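Long-range contacts in beta-N-acetylhexosaminidase (Mycobacterium smegmatis, PDB 4YYF), which probably hydrolyses terminal non-reducing N-acetyl-D-hexosamine residues from N-acetyl-beta-D-hexosaminides: residues V159-D163 and H204-H210; G219-L225 and M252-L257. The protein carries 1 engineered substitution. All coordinates share one frame. Residue numbers count along the deposited sequence, not the author numbering.

Contact 1 of 2, residues V159-D163 and H204-H210; sequences VDVTD and HFPGHGH
The sequence HFPGHG, which follows Lys203, matches the signature of the NagZ-type beta-N-acetylhexosaminidases of glycosyl hydrolase family 3; here it leaves TIM-barrel strand 199-205 and packs against the loop after neighbouring strand 153-154. Cis peptides precede His204 and Pro206, and the chain turns a corner at His204. Asp160, whose CA lies 4.6 Å from Gly209 CA, organises the loop through its m rotamer (chi2 -36°). Asp160 OD1 accepts hydrogen bonds from His204 N and His208 N, both at 3.0 Å and nearly linear, while His204 ND1 (chi1 m, chi2 82°) donates edge-on to Asp160 OD2 at 2.8 Å, a His-carboxylate pair. Chi1 t of His208 carries its ring off from 159-163, and NE2 is hydrogen-bonded to Ser215 OG. His210 (m, chi2 97°) lays a ring face against Val161 O, CE1 3.0 Å from that oxygen, with ND1 held by Asp232. Gly209 must lack a side chain, since a CB would clash with Val161 O. One water accepts from Val161 N and Gly209 N, and Thr162 OG1 (chi1 t) donates to Gly209 O at 2.9 Å.

Contact 2 of 2, residues G219-L225 and M252-L257; sequences GVTTPPL and MQVPGL
Pro255, Leu225 and Gln253 bury about 70 to 79 Å² each here, and all three use their backbones to fix the register of two irregular, parallel-running segments. At Gln253 the pairing is a single parallel bridge with Thr221 (CA-CA 4.7 Å): Gln253 N donates to Val220 O at 2.8 Å, and Thr222 N donates to Gln253 O at 2.9 Å. The Gln253 side chain (m, t, chi3 60°) extends back toward Gly219, and a water accepts from its NE2 and from Val220 N, 3.1 Å each. Both segments are beta-alpha loops of a TIM barrel, following the adjacent parallel strands 199-205 and 246-249, so the parallel course of those strands is carried on into their loops by this bridge. Thr222 (chi1 p) sets its CG2 3.4 Å from Met252 CB, a selenomethionine, and its OG1 donates within the segment to Pro223 O at 2.7 Å. Pro255 faces the first segment, its CD 3.2 Å from Thr222 O and its CG 3.7 Å from Thr221 CG2. It also occupies the second position of a type II beta-turn, with Pro255 at phi/psi -61/136, Gly256 at 81/3 and Leu257 N bonded to Val254 O at 3.0 Å; the positive phi favours glycine. Pro224 is the N-cap residue of helix 225-229. Immediately after it, Leu225 N donates to Pro255 O at 2.9 Å, and the Leu225 side chain (t, p) points across the contact, bringing CD2 to 4.2 Å from Leu257 CD1, where both leucines meet Leu272 of helix 267-275.

Contact 1 closes before contact 2 opens along the chain, and their centres lie 12 Å apart. The 204-210 loop is shared: it is hydrogen-bonded to 159-163 and also packs against contact 2, with Gly207 O 3.4 Å from Thr222 CG2 and His210 O 3.5 Å from Pro223 CD. The selenomethionine Met252 adds the other junctions, with SE 3.5 Å from His208 CD2 and CE 3.6 Å from Pro206 CD. Contact 1 probably borders a pocket, since the His204 side chain is about 3 Å from a bound acetate and about 5 Å from a formic acid molecule, both probably from the crystallisation liquor. This is consistent with an active site at the C-terminal ends of the barrel strands, as in other TIM barrels.

Contact 1 of 2, residues V159-D163 and H204-H210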
loop_
_atom_site.group_PDB
_atom_site.type_symbol
_atom_site.label_atom_id
_atom_site.label_comp_id
_atom_site.label_asym_id
_atom_site.label_seq_id
_atom_site.Cartn_x
_atom_site.Cartn_y
_atom_site.Cartn_z
ATOM N N VAL A 159 4.249 -1.943 -10.469
ATOM C CA VAL A 159 5.446 -2.463 -11.127
ATOM C C VAL A 159 5.190 -3.861 -11.672
ATOM O O VAL A 159 6.099 -4.520 -12.189
ATOM C CB VAL A 159 6.688 -2.437 -10.200
ATOM C CG1 VAL A 159 7.033 -0.992 -9.794
ATOM C CG2 VAL A 159 6.444 -3.288 -8.970
ATOM N N ASP A 160 3.938 -4.299 -11.583
ATOM C CA ASP A 160 3.515 -5.521 -12.255
ATOM C C ASP A 160 3.873 -5.489 -13.734
ATOM O O ASP A 160 3.803 -4.444 -14.389
ATOM C CB ASP A 160 2.005 -5.729 -12.114
ATOM C CG ASP A 160 1.564 -5.881 -10.676
ATOM O OD1 ASP A 160 2.314 -6.484 -9.872
ATOM O OD2 ASP A 160 0.461 -5.384 -10.341
ATOM N N VAL A 161 4.258 -6.652 -14.252
ATOM C CA VAL A 161 4.693 -6.802 -15.628
ATOM C C VAL A 161 3.650 -7.659 -16.327
ATOM O O VAL A 161 3.344 -8.751 -15.855
ATOM C CB VAL A 161 6.051 -7.535 -15.655
ATOM C CG1 VAL A 161 6.507 -7.774 -17.068
ATOM C CG2 VAL A 161 7.093 -6.737 -14.856
ATOM N N THR A 162 3.087 -7.179 -17.436
ATOM C CA THR A 162 2.053 -7.953 -18.120
ATOM C C THR A 162 1.827 -7.512 -19.555
ATOM O O THR A 162 2.143 -6.381 -19.938
ATOM C CB THR A 162 0.689 -7.858 -17.386
ATOM O OG1 THR A 162 -0.203 -8.858 -17.893
ATOM C CG2 THR A 162 0.055 -6.507 -17.611
ATOM N N ASP A 163 1.247 -8.417 -20.333
ATOM C CA ASP A 163 0.807 -8.113 -21.692
ATOM C C ASP A 163 -0.702 -8.316 -21.845
ATOM O O ASP A 163 -1.222 -8.354 -22.967
ATOM C CB ASP A 163 1.547 -8.998 -22.696
ATOM C CG ASP A 163 1.448 -10.471 -22.351
ATOM O OD1 ASP A 163 0.609 -10.843 -21.498
ATOM O OD2 ASP A 163 2.208 -11.267 -22.938
ATOM N N HIS A 204 2.241 -4.973 -7.313
ATOM C CA HIS A 204 1.821 -5.715 -6.120
ATOM C C HIS A 204 2.786 -6.895 -5.890
ATOM O O HIS A 204 2.724 -7.899 -6.599
ATOM C CB HIS A 204 0.386 -6.261 -6.303
ATOM C CG HIS A 204 -0.641 -5.220 -6.646
ATOM N ND1 HIS A 204 -0.835 -4.754 -7.941
ATOM C CD2 HIS A 204 -1.553 -4.567 -5.888
ATOM C CE1 HIS A 204 -1.793 -3.855 -7.946
ATOM N NE2 HIS A 204 -2.255 -3.717 -6.706
ATOM N N PHE A 205 3.671 -6.775 -4.904
ATOM C CA PHE A 205 4.743 -7.754 -4.654
ATOM C C PHE A 205 4.203 -9.135 -4.247
ATOM O O PHE A 205 3.262 -9.230 -3.454
ATOM C CB PHE A 205 5.651 -7.196 -3.549
ATOM C CG PHE A 205 6.881 -8.015 -3.265
ATOM C CD1 PHE A 205 6.851 -9.047 -2.327
ATOM C CD2 PHE A 205 8.091 -7.714 -3.887
ATOM C CE1 PHE A 205 7.999 -9.790 -2.042
ATOM C CE2 PHE A 205 9.240 -8.451 -3.597
ATOM C CZ PHE A 205 9.189 -9.490 -2.669
ATOM N N PRO A 206 4.811 -10.228 -4.762
ATOM C CA PRO A 206 5.940 -10.301 -5.703
ATOM C C PRO A 206 5.537 -10.313 -7.180
ATOM O O PRO A 206 6.332 -10.739 -8.025
ATOM C CB PRO A 206 6.572 -11.644 -5.356
ATOM C CG PRO A 206 5.377 -12.501 -4.973
ATOM C CD PRO A 206 4.501 -11.547 -4.183
ATOM N N GLY A 207 4.323 -9.874 -7.495
ATOM C CA GLY A 207 3.939 -9.728 -8.894
ATOM C C GLY A 207 2.563 -10.258 -9.252
ATOM O O GLY A 207 2.330 -11.469 -9.224
ATOM N N HIS A 208 1.657 -9.352 -9.622
ATOM C CA HIS A 208 0.272 -9.722 -9.975
ATOM C C HIS A 208 0.114 -9.796 -11.494
ATOM O O HIS A 208 -0.915 -10.256 -12.009
ATOM C CB HIS A 208 -0.708 -8.676 -9.408
ATOM C CG HIS A 208 -2.098 -9.173 -9.197
ATOM N ND1 HIS A 208 -2.851 -9.785 -10.197
ATOM C CD2 HIS A 208 -2.910 -9.151 -8.111
ATOM C CE1 HIS A 208 -4.026 -10.114 -9.728
ATOM N NE2 HIS A 208 -4.096 -9.742 -8.452
ATOM N N GLY A 209 1.138 -9.344 -12.217
ATOM C CA GLY A 209 1.046 -9.194 -13.662
ATOM C C GLY A 209 0.724 -10.464 -14.434
ATOM O O GLY A 209 0.062 -10.406 -15.468
ATOM N N HIS A 210 1.191 -11.610 -13.950
ATOM C CA HIS A 210 0.933 -12.869 -14.660
ATOM C C HIS A 210 0.060 -13.817 -13.830
ATOM O O HIS A 210 0.056 -15.021 -14.063
ATOM C CB HIS A 210 2.250 -13.560 -15.053
ATOM C CG HIS A 210 3.139 -12.723 -15.922
ATOM N ND1 HIS A 210 4.187 -11.981 -15.426
ATOM C CD2 HIS A 210 3.131 -12.514 -17.264
ATOM C CE1 HIS A 210 4.795 -11.354 -16.423
ATOM N NE2 HIS A 210 4.169 -11.660 -17.544
HETATM O O HOH W 1 4.169 -8.803 -12.263
#

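Contact 2 of 2, residues G219-L225 and M252-L257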
loop_
_atom_site.group_PDB
_atom_site.type_symbol
_atom_site.label_atom_id
_atom_site.label_comp_id
_atom_site.label_asym_id
_atom_site.label_seq_id
_atom_site.Cartn_x
_atom_site.Cartn_y
_atom_site.Cartn_z
ATOM N N GLY A 219 -9.479 -16.309 -5.237
ATOM C CA GLY A 219 -8.073 -16.661 -5.140
ATOM C C GLY A 219 -7.434 -16.699 -6.510
ATOM O O GLY A 219 -8.082 -17.066 -7.493
ATOM N N VAL A 220 -6.162 -16.312 -6.575
ATOM C CA VAL A 220 -5.398 -16.347 -7.817
ATOM C C VAL A 220 -3.996 -16.909 -7.559
ATOM O O VAL A 220 -3.500 -16.859 -6.425
ATOM C CB VAL A 220 -5.284 -14.943 -8.470
ATOM C CG1 VAL A 220 -6.657 -14.341 -8.719
ATOM C CG2 VAL A 220 -4.442 -14.005 -7.611
ATOM N N THR A 221 -3.374 -17.434 -8.615
ATOM C CA THR A 221 -2.037 -18.030 -8.545
ATOM C C THR A 221 -1.085 -17.382 -9.562
ATOM O O THR A 221 -1.476 -17.098 -10.694
ATOM C CB THR A 221 -2.104 -19.548 -8.819
ATOM O OG1 THR A 221 -3.035 -20.148 -7.917
ATOM C CG2 THR A 221 -0.736 -20.213 -8.628
ATOM N N THR A 222 0.165 -17.161 -9.164
ATOM C CA THR A 222 1.178 -16.633 -10.078
ATOM C C THR A 222 1.985 -17.777 -10.687
ATOM O O THR A 222 1.843 -18.925 -10.263
ATOM C CB THR A 222 2.181 -15.768 -9.322
ATOM O OG1 THR A 222 2.949 -16.612 -8.463
ATOM C CG2 THR A 222 1.486 -14.692 -8.506
ATOM N N PRO A 223 2.861 -17.466 -11.668
ATOM C CA PRO A 223 3.879 -18.450 -12.052
ATOM C C PRO A 223 4.756 -18.772 -10.838
ATOM O O PRO A 223 4.756 -17.999 -9.882
ATOM C CB PRO A 223 4.708 -17.697 -13.099
ATOM C CG PRO A 223 3.760 -16.695 -13.677
ATOM C CD PRO A 223 2.897 -16.266 -12.533
ATOM N N PRO A 224 5.496 -19.892 -10.868
ATOM C CA PRO A 224 6.310 -20.239 -9.696
ATOM C C PRO A 224 7.382 -19.196 -9.398
ATOM O O PRO A 224 7.753 -18.424 -10.288
ATOM C CB PRO A 224 6.976 -21.558 -10.105
ATOM C CG PRO A 224 6.093 -22.119 -11.182
ATOM C CD PRO A 224 5.561 -20.928 -11.918
ATOM N N LEU A 225 7.871 -19.180 -8.161
ATOM C CA LEU A 225 8.887 -18.218 -7.741
ATOM C C LEU A 225 10.092 -18.154 -8.672
ATOM O O LEU A 225 10.582 -17.069 -8.972
ATOM C CB LEU A 225 9.366 -18.528 -6.315
ATOM C CG LEU A 225 10.495 -17.648 -5.767
ATOM C CD1 LEU A 225 10.085 -16.169 -5.686
ATOM C CD2 LEU A 225 10.961 -18.169 -4.403
HETATM N N MSE A 252 -1.934 -12.765 -4.201
HETATM C CA MSE A 252 -1.747 -13.944 -5.055
HETATM C C MSE A 252 -1.107 -15.071 -4.260
HETATM O O MSE A 252 -0.335 -14.819 -3.332
HETATM C CB MSE A 252 -0.825 -13.625 -6.232
HETATM C CG MSE A 252 -1.174 -12.380 -7.034
HETATM SE SE MSE A 252 -0.416 -10.727 -6.304
HETATM C CE MSE A 252 1.325 -11.368 -5.777
ATOM N N GLN A 253 -1.425 -16.310 -4.626
ATOM C CA GLN A 253 -0.697 -17.468 -4.125
ATOM C C GLN A 253 0.489 -17.711 -5.055
ATOM O O GLN A 253 0.329 -17.693 -6.280
ATOM C CB GLN A 253 -1.608 -18.697 -4.113
ATOM C CG GLN A 253 -2.812 -18.536 -3.194
ATOM C CD GLN A 253 -3.935 -19.496 -3.522
ATOM O OE1 GLN A 253 -3.758 -20.710 -3.473
ATOM N NE2 GLN A 253 -5.102 -18.949 -3.870
ATOM N N VAL A 254 1.670 -17.930 -4.482
ATOM C CA VAL A 254 2.884 -18.120 -5.282
ATOM C C VAL A 254 3.471 -19.517 -5.083
ATOM O O VAL A 254 3.965 -19.821 -3.998
ATOM C CB VAL A 254 3.973 -17.083 -4.889
ATOM C CG1 VAL A 254 5.213 -17.219 -5.785
ATOM C CG2 VAL A 254 3.422 -15.658 -4.913
ATOM N N PRO A 255 3.438 -20.369 -6.132
ATOM C CA PRO A 255 4.043 -21.707 -6.027
ATOM C C PRO A 255 5.539 -21.600 -5.751
ATOM O O PRO A 255 6.208 -20.772 -6.367
ATOM C CB PRO A 255 3.809 -22.321 -7.419
ATOM C CG PRO A 255 2.687 -21.503 -8.025
ATOM C CD PRO A 255 2.880 -20.117 -7.473
ATOM N N GLY A 256 6.048 -22.412 -4.826
ATOM C CA GLY A 256 7.449 -22.352 -4.451
ATOM C C GLY A 256 7.752 -21.245 -3.458
ATOM O O GLY A 256 8.908 -21.039 -3.090
ATOM N N LEU A 257 6.724 -20.523 -3.021
ATOM C CA LEU A 257 6.924 -19.459 -2.035
ATOM C C LEU A 257 5.878 -19.499 -0.924
ATOM O O LEU A 257 6.223 -19.661 0.243
ATOM C CB LEU A 257 6.947 -18.071 -2.692
ATOM C CG LEU A 257 7.155 -16.891 -1.726
ATOM C CD1 LEU A 257 8.569 -16.928 -1.126
ATOM C CD2 LEU A 257 6.890 -15.538 -2.398
HETATM O O HOH W 2 -5.054 -15.828 -3.771
#